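PDB 3OTN: SusD superfamily protein from Parabacteroides distasonis, which probably binds carbohydrate or another nutrient at the outer membrane, as other members of the SusD family do. Local coordinates for residues V136-T141 with V156-D161; R239-N244 with S351-S356; I336-D341 with D417-N422. All blocks are in the same frame, centred on the assembly; numbering follows the deposited sequence.

Contact 1: V136-T141 with V156-D161. With EDO (1,2-ethanediol), chain R.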
loop_
_atom_site.group_PDB
_atom_site.type_symbol
_atom_site.label_atom_id
_atom_site.label_comp_id
_atom_site.label_asym_id
_atom_site.label_seq_id
_atom_site.Cartn_x
_atom_site.Cartn_y
_atom_site.Cartn_z
ATOM N N VAL A 136 13.641 -1.918 13.933
ATOM C CA VAL A 136 14.476 -2.474 12.854
ATOM C C VAL A 136 15.836 -1.813 12.880
ATOM O O VAL A 136 15.984 -0.721 13.489
ATOM C CB VAL A 136 13.829 -2.295 11.479
ATOM C CG1 VAL A 136 12.532 -3.087 11.407
ATOM C CG2 VAL A 136 13.606 -0.806 11.155
ATOM N N PRO A 137 16.859 -2.467 12.283
ATOM C CA PRO A 137 18.187 -1.843 12.221
ATOM C C PRO A 137 18.205 -0.469 11.563
ATOM O O PRO A 137 17.582 -0.263 10.541
ATOM C CB PRO A 137 19.004 -2.849 11.404
ATOM C CG PRO A 137 18.362 -4.162 11.720
ATOM C CD PRO A 137 16.920 -3.874 11.831
ATOM N N LYS A 138 18.926 0.439 12.196
ATOM C CA LYS A 138 19.061 1.818 11.802
ATOM C C LYS A 138 20.353 1.956 10.993
ATOM O O LYS A 138 21.420 2.102 11.566
ATOM C CB LYS A 138 19.114 2.671 13.066
ATOM C CG LYS A 138 19.206 4.179 12.843
ATOM C CD LYS A 138 18.974 4.939 14.158
ATOM C CE LYS A 138 20.081 4.789 15.112
ATOM N NZ LYS A 138 19.865 5.652 16.322
ATOM N N ILE A 139 20.228 1.921 9.661
ATOM C CA ILE A 139 21.347 1.872 8.726
ATOM C C ILE A 139 21.227 2.980 7.688
ATOM O O ILE A 139 20.306 2.975 6.859
ATOM C CB ILE A 139 21.403 0.506 7.994
ATOM C CG1 ILE A 139 21.556 -0.642 8.986
ATOM C CG2 ILE A 139 22.580 0.454 7.010
ATOM C CD1 ILE A 139 21.351 -2.010 8.360
ATOM N N THR A 140 22.131 3.943 7.773
ATOM C CA THR A 140 22.230 5.028 6.808
ATOM C C THR A 140 23.631 5.139 6.226
ATOM O O THR A 140 23.909 6.099 5.508
ATOM C CB THR A 140 21.878 6.402 7.471
ATOM O OG1 THR A 140 22.741 6.625 8.579
ATOM C CG2 THR A 140 20.442 6.418 7.958
ATOM N N THR A 141 24.522 4.196 6.528
ATOM C CA THR A 141 25.884 4.248 6.009
ATOM C C THR A 141 26.092 3.050 5.098
ATOM O O THR A 141 25.422 2.032 5.244
ATOM C CB THR A 141 26.965 4.285 7.143
ATOM O OG1 THR A 141 27.214 2.975 7.635
ATOM C CG2 THR A 141 26.526 5.151 8.290
ATOM N N VAL A 156 11.583 1.988 17.040
ATOM C CA VAL A 156 10.768 2.618 16.017
ATOM C C VAL A 156 10.917 4.146 16.056
ATOM O O VAL A 156 11.192 4.774 15.027
ATOM C CB VAL A 156 9.246 2.217 16.131
ATOM C CG1 VAL A 156 8.369 3.114 15.240
ATOM C CG2 VAL A 156 9.024 0.760 15.743
ATOM N N LYS A 157 10.790 4.748 17.235
ATOM C CA LYS A 157 10.881 6.215 17.350
ATOM C C LYS A 157 12.172 6.803 16.762
ATOM O O LYS A 157 12.129 7.838 16.082
ATOM C CB LYS A 157 10.686 6.688 18.799
ATOM C CG LYS A 157 10.426 8.210 18.891
ATOM C CD LYS A 157 10.028 8.618 20.325
ATOM C CE LYS A 157 9.544 10.091 20.405
ATOM N NZ LYS A 157 10.607 11.025 19.992
ATOM N N GLU A 158 13.291 6.121 16.971
ATOM C CA GLU A 158 14.556 6.537 16.381
ATOM C C GLU A 158 14.561 6.465 14.844
ATOM O O GLU A 158 15.131 7.340 14.191
ATOM C CB GLU A 158 15.748 5.742 16.962
ATOM C CG GLU A 158 16.057 5.966 18.468
ATOM C CD GLU A 158 17.252 5.115 18.965
ATOM O OE1 GLU A 158 18.022 4.620 18.114
ATOM O OE2 GLU A 158 17.430 4.942 20.195
ATOM N N ILE A 159 13.948 5.435 14.270
ATOM C CA ILE A 159 13.896 5.293 12.821
ATOM C C ILE A 159 13.103 6.482 12.249
ATOM O O ILE A 159 13.544 7.127 11.299
ATOM C CB ILE A 159 13.238 3.969 12.354
ATOM C CG1 ILE A 159 13.975 2.713 12.865
ATOM C CG2 ILE A 159 13.078 3.954 10.843
ATOM C CD1 ILE A 159 15.498 2.693 12.607
ATOM N N TYR A 160 11.958 6.785 12.845
ATOM C CA TYR A 160 11.196 7.958 12.444
ATOM C C TYR A 160 11.975 9.284 12.650
ATOM O O TYR A 160 12.080 10.089 11.725
ATOM C CB TYR A 160 9.869 8.061 13.192
ATOM C CG TYR A 160 8.688 7.263 12.694
ATOM C CD1 TYR A 160 7.772 7.807 11.798
ATOM C CD2 TYR A 160 8.409 6.012 13.214
ATOM C CE1 TYR A 160 6.624 7.072 11.379
ATOM C CE2 TYR A 160 7.306 5.281 12.796
ATOM C CZ TYR A 160 6.412 5.813 11.894
ATOM O OH TYR A 160 5.315 5.086 11.551
ATOM N N ASP A 161 12.511 9.495 13.845
ATOM C CA ASP A 161 13.113 10.798 14.177
ATOM C C ASP A 161 14.460 11.051 13.487
ATOM O O ASP A 161 14.812 12.201 13.246
ATOM C CB ASP A 161 13.350 10.934 15.689
ATOM C CG ASP A 161 12.072 10.998 16.501
ATOM O OD1 ASP A 161 10.987 11.195 15.940
ATOM O OD2 ASP A 161 12.188 10.854 17.723
HETATM C C1 EDO R . 24.485 7.820 2.935
HETATM O O1 EDO R . 25.797 7.279 2.859
HETATM C C2 EDO R . 24.413 8.814 4.084
HETATM O O2 EDO R . 23.080 8.872 4.604
#
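Lys138 reaches from the loop 136-141 to the first turns of helix 156-172 and makes two kinds of contact on the way, polar at its tip and apolar at its root. Its NZ lies 2.8 Å from Glu158 OE1 in a salt bridge, and the ammonium comes in 41° out of the carboxylate plane. The two side chains cross at about a right angle. The lysine chain is extended but for a bend about CG-CD (chi3 70°), which turns CE out of the line of the preceding carbons. Nearer the backbone, Lys138 CB rests 3.6 Å from Ile159 CD1, the two side chains running past one another in opposing senses. The same CD1 sits 3.6 Å from the carbonyl oxygen Val136 O, and Val136 CG2 packs on Ile159 CG1 at 3.9 Å.

A second acid, Glu162, also forms a salt bridge with Lys138 NZ, so the ammonium is shared by two acids of helix 156-172. An alanine here would probably leave Glu158 and Glu162 without this positive mate and thin the packing on Ile159 CD1, where CB alone would remain. Farther out, Tyr126 and Val130 of helix 108-133 touch Ile159, while Trp83 and Tyr87 of helix 79-100 touch Val136. The arrangement is that of a helix-connecting loop laid against the start of the next helix, here within the largely helical N-terminal part of a SusD-like fold.

Contact 2: R239-N244 with S351-S356. With EDO (1,2-ethanediol), chain P.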
loop_
_atom_site.group_PDB
_atom_site.type_symbol
_atom_site.label_atom_id
_atom_site.label_comp_id
_atom_site.label_asym_id
_atom_site.label_seq_id
_atom_site.Cartn_x
_atom_site.Cartn_y
_atom_site.Cartn_z
ATOM N N ARG A 239 -8.283 0.396 -12.964
ATOM C CA ARG A 239 -7.922 -0.802 -13.695
ATOM C C ARG A 239 -7.729 -0.540 -15.194
ATOM O O ARG A 239 -7.797 -1.480 -15.992
ATOM C CB ARG A 239 -8.977 -1.907 -13.440
ATOM C CG ARG A 239 -10.380 -1.638 -13.938
ATOM C CD ARG A 239 -11.379 -2.709 -13.454
ATOM N NE ARG A 239 -12.676 -2.421 -14.041
ATOM C CZ ARG A 239 -13.039 -2.665 -15.301
ATOM N NH1 ARG A 239 -12.245 -3.306 -16.153
ATOM N NH2 ARG A 239 -14.233 -2.258 -15.708
ATOM N N LEU A 240 -7.477 0.729 -15.562
ATOM C CA LEU A 240 -7.140 1.108 -16.902
ATOM C C LEU A 240 -5.665 1.477 -17.014
ATOM O O LEU A 240 -5.234 2.498 -16.440
ATOM C CB LEU A 240 -7.986 2.288 -17.357
ATOM C CG LEU A 240 -9.334 1.994 -17.962
ATOM C CD1 LEU A 240 -9.984 3.361 -18.228
ATOM C CD2 LEU A 240 -9.220 1.130 -19.274
ATOM N N PRO A 241 -4.877 0.693 -17.785
ATOM C CA PRO A 241 -3.456 1.062 -17.944
ATOM C C PRO A 241 -3.191 2.480 -18.493
ATOM O O PRO A 241 -2.164 3.095 -18.156
ATOM C CB PRO A 241 -2.928 0.001 -18.934
ATOM C CG PRO A 241 -3.761 -1.215 -18.647
ATOM C CD PRO A 241 -5.156 -0.654 -18.322
ATOM N N SER A 242 -4.096 2.994 -19.324
ATOM C CA SER A 242 -3.968 4.337 -19.884
ATOM C C SER A 242 -3.938 5.447 -18.844
ATOM O O SER A 242 -3.412 6.523 -19.125
ATOM C CB SER A 242 -5.100 4.647 -20.886
ATOM O OG SER A 242 -6.369 4.614 -20.230
ATOM N N GLN A 243 -4.515 5.188 -17.667
ATOM C CA GLN A 243 -4.485 6.103 -16.531
ATOM C C GLN A 243 -3.232 6.031 -15.641
ATOM O O GLN A 243 -3.127 6.809 -14.712
ATOM C CB GLN A 243 -5.759 5.935 -15.686
ATOM C CG GLN A 243 -7.002 6.296 -16.463
ATOM C CD GLN A 243 -7.137 7.801 -16.680
ATOM O OE1 GLN A 243 -6.689 8.345 -17.666
ATOM N NE2 GLN A 243 -7.769 8.450 -15.765
ATOM N N ASN A 244 -2.275 5.154 -15.960
ATOM C CA ASN A 244 -1.002 5.035 -15.215
ATOM C C ASN A 244 -0.294 6.398 -15.009
ATOM O O ASN A 244 -0.096 7.131 -15.973
ATOM C CB ASN A 244 -0.019 4.136 -15.981
ATOM C CG ASN A 244 -0.286 2.619 -15.834
ATOM O OD1 ASN A 244 -1.174 2.158 -15.128
ATOM N ND2 ASN A 244 0.515 1.850 -16.547
ATOM N N SER A 351 -0.348 -7.811 -18.239
ATOM C CA SER A 351 -0.919 -6.589 -17.721
ATOM C C SER A 351 0.129 -5.526 -17.590
ATOM O O SER A 351 1.180 -5.756 -16.975
ATOM C CB SER A 351 -1.536 -6.797 -16.354
ATOM O OG SER A 351 -1.991 -5.558 -15.838
ATOM N N ASP A 352 -0.201 -4.347 -18.118
ATOM C CA ASP A 352 0.615 -3.146 -17.957
ATOM C C ASP A 352 -0.101 -2.120 -17.071
ATOM O O ASP A 352 0.086 -0.903 -17.201
ATOM C CB ASP A 352 1.027 -2.575 -19.325
ATOM C CG ASP A 352 -0.127 -2.306 -20.258
ATOM O OD1 ASP A 352 -1.284 -2.652 -19.951
ATOM O OD2 ASP A 352 0.128 -1.737 -21.346
ATOM N N LEU A 353 -0.888 -2.633 -16.128
ATOM C CA LEU A 353 -1.577 -1.806 -15.117
ATOM C C LEU A 353 -0.654 -1.552 -13.911
ATOM O O LEU A 353 -0.169 -2.495 -13.280
ATOM C CB LEU A 353 -2.891 -2.483 -14.635
ATOM C CG LEU A 353 -3.748 -1.766 -13.591
ATOM C CD1 LEU A 353 -4.321 -0.388 -14.073
ATOM C CD2 LEU A 353 -4.887 -2.697 -13.050
ATOM N N ASN A 354 -0.449 -0.271 -13.572
ATOM C CA ASN A 354 0.391 0.112 -12.420
ATOM C C ASN A 354 -0.317 -0.294 -11.125
ATOM O O ASN A 354 -1.548 -0.503 -11.128
ATOM C CB ASN A 354 0.688 1.637 -12.423
ATOM C CG ASN A 354 1.852 2.022 -13.320
ATOM O OD1 ASN A 354 2.392 1.196 -14.035
ATOM N ND2 ASN A 354 2.247 3.320 -13.282
ATOM N N TRP A 355 0.455 -0.485 -10.060
ATOM C CA TRP A 355 -0.063 -0.679 -8.685
ATOM C C TRP A 355 0.234 0.570 -7.845
ATOM O O TRP A 355 1.385 0.977 -7.719
ATOM C CB TRP A 355 0.546 -1.913 -8.053
ATOM C CG TRP A 355 0.220 -2.161 -6.609
ATOM C CD1 TRP A 355 1.014 -1.859 -5.525
ATOM C CD2 TRP A 355 -0.982 -2.727 -6.071
ATOM N NE1 TRP A 355 0.397 -2.242 -4.373
ATOM C CE2 TRP A 355 -0.824 -2.778 -4.670
ATOM C CE3 TRP A 355 -2.151 -3.247 -6.640
ATOM C CZ2 TRP A 355 -1.798 -3.295 -3.827
ATOM C CZ3 TRP A 355 -3.125 -3.779 -5.799
ATOM C CH2 TRP A 355 -2.935 -3.791 -4.405
ATOM N N SER A 356 -0.798 1.174 -7.275
ATOM C CA SER A 356 -0.612 2.391 -6.486
ATOM C C SER A 356 0.085 2.225 -5.145
ATOM O O SER A 356 -0.178 1.278 -4.417
ATOM C CB SER A 356 -1.949 3.053 -6.238
ATOM O OG SER A 356 -2.422 3.527 -7.446
HETATM C C1 EDO P . 4.271 0.278 -22.948
HETATM O O1 EDO P . 5.288 -0.752 -22.803
HETATM C C2 EDO P . 2.830 -0.237 -22.820
HETATM O O2 EDO P . 2.625 -1.058 -21.655
#
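Asn244 carries the tight part of this contact, its side-chain amide laid on that of Asn354 with the two planes only 10° apart and CG to CG at 3.4 Å. Both polar atoms of the Asn244 amide are engaged with backbone of the facing segment. Asn244 ND2 donates to Asp352 O at 2.9 Å, nearly along the C=O axis and close to the plane of its own amide. Asn244 OD1 accepts from Asn354 N at 3.0 Å, with that N-H lying above the carbonyl plane, 36° out of it. Two bonds to backbone groups two residues apart thus fix the rotation of the amide. Asn354 is held in turn by Gln252, which takes its ND2, and by the backbone N of Phe255. Close packing extends to Pro241, whose CG is touched by Asp352 OD1 at 3.1 Å, the two side chains crossing at about a right angle.

Leu353 fills the apolar side. Its chi1 of -180° puts CG anti to the backbone N, and from there the two methyls reach the Arg239 backbone, CD1 lying 3.6 Å from Arg239 C. Pro241 begins a short 3-10 turn, 241-243, and Asn244 follows directly after it. The segment 351-356 enters its edge strand 355-356, which pairs antiparallel with strand 249-253, so the contact joins the approach to one strand of this small three-stranded sheet to the approach to its neighbour. On the segment's other end, Ser351 OG accepts from Leu353 N in an ST turn.

The looser, outer side lies at the far oxygen of Asp352, a partly exposed residue. Asp352 OD2 accepts a hydrogen bond of 2.6 Å from O2 of a 1,2-ethanediol, probably picked up from the crystallisation liquor and held also by Leu257 and Asn258.

Contact 3: I336-D341 with D417-N422; sequences IYKFFD and DLCYEN
Lys338 and Glu421 supply the charged part of this buried contact. The lysine side chain is extended beyond CG, and its NZ forms a salt bridge of 2.7 Å with Glu421 OE2, meeting the anti lone pair of that oxygen. Arg359 shares the same oxygen, so the carboxylate has two cationic partners and would probably stay ionised.

Backbone carbonyls complete the grip on the ammonium. Cys419 O accepts from Lys338 NZ at 2.7 Å, in the carbonyl plane and on a lone pair, whereas Asp417 O, 2.9 Å from the same NZ, is met from above its carbonyl plane. Three hydrogen bonds thus bind this buried nitrogen. Asp417 O comes from helix 403-418, Cys419 O and Glu421 from the type II turn Leu418-Glu421, and the lysine from the type I turn Tyr337-Phe340 beyond strand 334-336, so one side chain ties two turns of the SusD-family region together.

Apolar contacts lie beside this polar cluster. Ile336 CD1 lies over the centre of the Tyr420 ring in a CH-pi contact, 3.6 Å from the centroid. Phe339 presents a ring edge to Glu421 CG, which is 3.8 Å from its CZ, and its CE2 approaches Tyr420 CB at 4.2 Å. Tyr420 OH is hydrogen-bonded to Lys54 O, while its carbonyl O, 3.4 Å from Phe339 CE2, is buried with no polar partner in the model.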
loop_
_atom_site.group_PDB
_atom_site.type_symbol
_atom_site.label_atom_id
_atom_site.label_comp_id
_atom_site.label_asym_id
_atom_site.label_seq_id
_atom_site.Cartn_x
_atom_site.Cartn_y
_atom_site.Cartn_z
ATOM N N ILE A 336 -12.901 -9.896 -6.340
ATOM C CA ILE A 336 -12.430 -8.541 -6.568
ATOM C C ILE A 336 -12.234 -8.263 -8.051
ATOM O O ILE A 336 -11.449 -8.926 -8.716
ATOM C CB ILE A 336 -11.156 -8.229 -5.776
ATOM C CG1 ILE A 336 -11.476 -8.244 -4.269
ATOM C CG2 ILE A 336 -10.644 -6.821 -6.205
ATOM C CD1 ILE A 336 -10.309 -8.682 -3.330
ATOM N N TYR A 337 -12.988 -7.279 -8.537
ATOM C CA TYR A 337 -12.935 -6.751 -9.896
ATOM C C TYR A 337 -12.187 -5.421 -9.977
ATOM O O TYR A 337 -11.882 -4.952 -11.077
ATOM C CB TYR A 337 -14.372 -6.512 -10.403
ATOM C CG TYR A 337 -14.552 -6.459 -11.896
ATOM C CD1 TYR A 337 -14.314 -7.579 -12.692
ATOM C CD2 TYR A 337 -14.982 -5.279 -12.534
ATOM C CE1 TYR A 337 -14.509 -7.534 -14.089
ATOM C CE2 TYR A 337 -15.163 -5.243 -13.933
ATOM C CZ TYR A 337 -14.938 -6.371 -14.689
ATOM O OH TYR A 337 -15.121 -6.334 -16.057
ATOM N N LYS A 338 -11.847 -4.839 -8.822
ATOM C CA LYS A 338 -11.224 -3.492 -8.737
ATOM C C LYS A 338 -9.981 -3.304 -9.629
ATOM O O LYS A 338 -9.749 -2.216 -10.188
ATOM C CB LYS A 338 -10.909 -3.225 -7.272
ATOM C CG LYS A 338 -10.562 -1.851 -6.886
ATOM C CD LYS A 338 -10.598 -1.729 -5.360
ATOM C CE LYS A 338 -10.063 -0.412 -4.940
ATOM N NZ LYS A 338 -10.262 -0.118 -3.506
ATOM N N PHE A 339 -9.243 -4.388 -9.838
ATOM C CA PHE A 339 -7.975 -4.369 -10.576
ATOM C C PHE A 339 -8.009 -5.225 -11.842
ATOM O O PHE A 339 -6.982 -5.648 -12.308
ATOM C CB PHE A 339 -6.868 -4.844 -9.640
ATOM C CG PHE A 339 -6.880 -4.145 -8.297
ATOM C CD1 PHE A 339 -6.686 -2.773 -8.220
ATOM C CD2 PHE A 339 -7.095 -4.854 -7.116
ATOM C CE1 PHE A 339 -6.672 -2.113 -6.987
ATOM C CE2 PHE A 339 -7.090 -4.197 -5.879
ATOM C CZ PHE A 339 -6.866 -2.830 -5.827
ATOM N N PHE A 340 -9.193 -5.384 -12.426
ATOM C CA PHE A 340 -9.413 -6.244 -13.588
ATOM C C PHE A 340 -9.024 -5.525 -14.903
ATOM O O PHE A 340 -9.830 -4.856 -15.570
ATOM C CB PHE A 340 -10.866 -6.713 -13.556
ATOM C CG PHE A 340 -11.195 -7.852 -14.480
ATOM C CD1 PHE A 340 -11.502 -7.628 -15.833
ATOM C CD2 PHE A 340 -11.334 -9.146 -13.971
ATOM C CE1 PHE A 340 -11.872 -8.707 -16.660
ATOM C CE2 PHE A 340 -11.667 -10.190 -14.777
ATOM C CZ PHE A 340 -11.954 -9.974 -16.131
ATOM N N ASP A 341 -7.742 -5.637 -15.223
ATOM C CA ASP A 341 -7.163 -5.192 -16.497
ATOM C C ASP A 341 -7.757 -6.087 -17.570
ATOM O O ASP A 341 -7.275 -7.194 -17.829
ATOM C CB ASP A 341 -5.621 -5.267 -16.414
ATOM C CG ASP A 341 -4.907 -4.848 -17.721
ATOM O OD1 ASP A 341 -5.545 -4.668 -18.784
ATOM O OD2 ASP A 341 -3.665 -4.752 -17.675
ATOM N N ASP A 417 -13.567 2.668 0.080
ATOM C CA ASP A 417 -12.978 3.199 -1.151
ATOM C C ASP A 417 -11.586 2.657 -1.434
ATOM O O ASP A 417 -11.227 2.440 -2.604
ATOM C CB ASP A 417 -12.925 4.735 -1.137
ATOM C CG ASP A 417 -13.382 5.343 -2.445
ATOM O OD1 ASP A 417 -14.542 5.051 -2.793
ATOM O OD2 ASP A 417 -12.598 6.068 -3.122
ATOM N N LEU A 418 -10.800 2.458 -0.375
ATOM C CA LEU A 418 -9.428 1.967 -0.522
ATOM C C LEU A 418 -9.223 0.459 -0.272
ATOM O O LEU A 418 -8.091 0.002 -0.115
ATOM C CB LEU A 418 -8.499 2.785 0.383
ATOM C CG LEU A 418 -8.702 4.313 0.290
ATOM C CD1 LEU A 418 -7.787 5.014 1.293
ATOM C CD2 LEU A 418 -8.420 4.786 -1.141
ATOM N N CYS A 419 -10.292 -0.327 -0.227
ATOM C CA CYS A 419 -10.138 -1.738 0.083
ATOM C C CYS A 419 -9.217 -2.463 -0.893
ATOM O O CYS A 419 -9.274 -2.218 -2.092
ATOM C CB CYS A 419 -11.489 -2.458 0.105
ATOM S SG CYS A 419 -12.533 -2.217 -1.389
ATOM N N TYR A 420 -8.409 -3.372 -0.340
ATOM C CA TYR A 420 -7.525 -4.254 -1.074
ATOM C C TYR A 420 -6.397 -3.525 -1.774
ATOM O O TYR A 420 -5.829 -4.064 -2.729
ATOM C CB TYR A 420 -8.318 -5.169 -2.027
ATOM C CG TYR A 420 -9.466 -5.857 -1.265
ATOM C CD1 TYR A 420 -9.194 -6.700 -0.195
ATOM C CD2 TYR A 420 -10.787 -5.613 -1.580
ATOM C CE1 TYR A 420 -10.221 -7.304 0.532
ATOM C CE2 TYR A 420 -11.833 -6.207 -0.845
ATOM C CZ TYR A 420 -11.528 -7.050 0.208
ATOM O OH TYR A 420 -12.526 -7.669 0.948
ATOM N N GLU A 421 -6.079 -2.318 -1.289
ATOM C CA GLU A 421 -4.979 -1.477 -1.816
ATOM C C GLU A 421 -3.815 -1.361 -0.841
ATOM O O GLU A 421 -2.991 -0.445 -0.957
ATOM C CB GLU A 421 -5.509 -0.065 -2.140
ATOM C CG GLU A 421 -6.495 0.025 -3.278
ATOM C CD GLU A 421 -7.029 1.474 -3.520
ATOM O OE1 GLU A 421 -6.234 2.421 -3.585
ATOM O OE2 GLU A 421 -8.252 1.643 -3.639
ATOM N N ASN A 422 -3.726 -2.291 0.112
ATOM C CA ASN A 422 -2.639 -2.339 1.087
ATOM C C ASN A 422 -2.620 -1.124 2.011
ATOM O O ASN A 422 -1.547 -0.622 2.381
ATOM C CB ASN A 422 -1.253 -2.547 0.373
ATOM C CG ASN A 422 -0.928 -4.031 0.034
ATOM O OD1 ASN A 422 0.199 -4.322 -0.360
ATOM N ND2 ASN A 422 -1.907 -4.942 0.133
#

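How the contacts relate
Contacts 2 and 3 are neighbours, their centres 12 Å apart, and lie at the two ends of helix 342-348: 336-341 leads into it and 351-356 comes after it. They touch directly: Ser351 OG and Asp341 OD2 are 2.6 Å apart, Arg239 NH1 is 2.9 Å from Phe340 O, both probable hydrogen bonds, and Trp355 CH2 packs on Tyr420 O. Contact 1, on the opposite side of the chain's centre and about 32 Å from contact 3 between centres, joins the loop after helix 108-133 to helix 156-172. Contact 3 is wholly buried and built on charge; contact 1 pairs a buried apolar side with a partly exposed ion pair; contact 2, partly buried, relies on neutral amides and backbone.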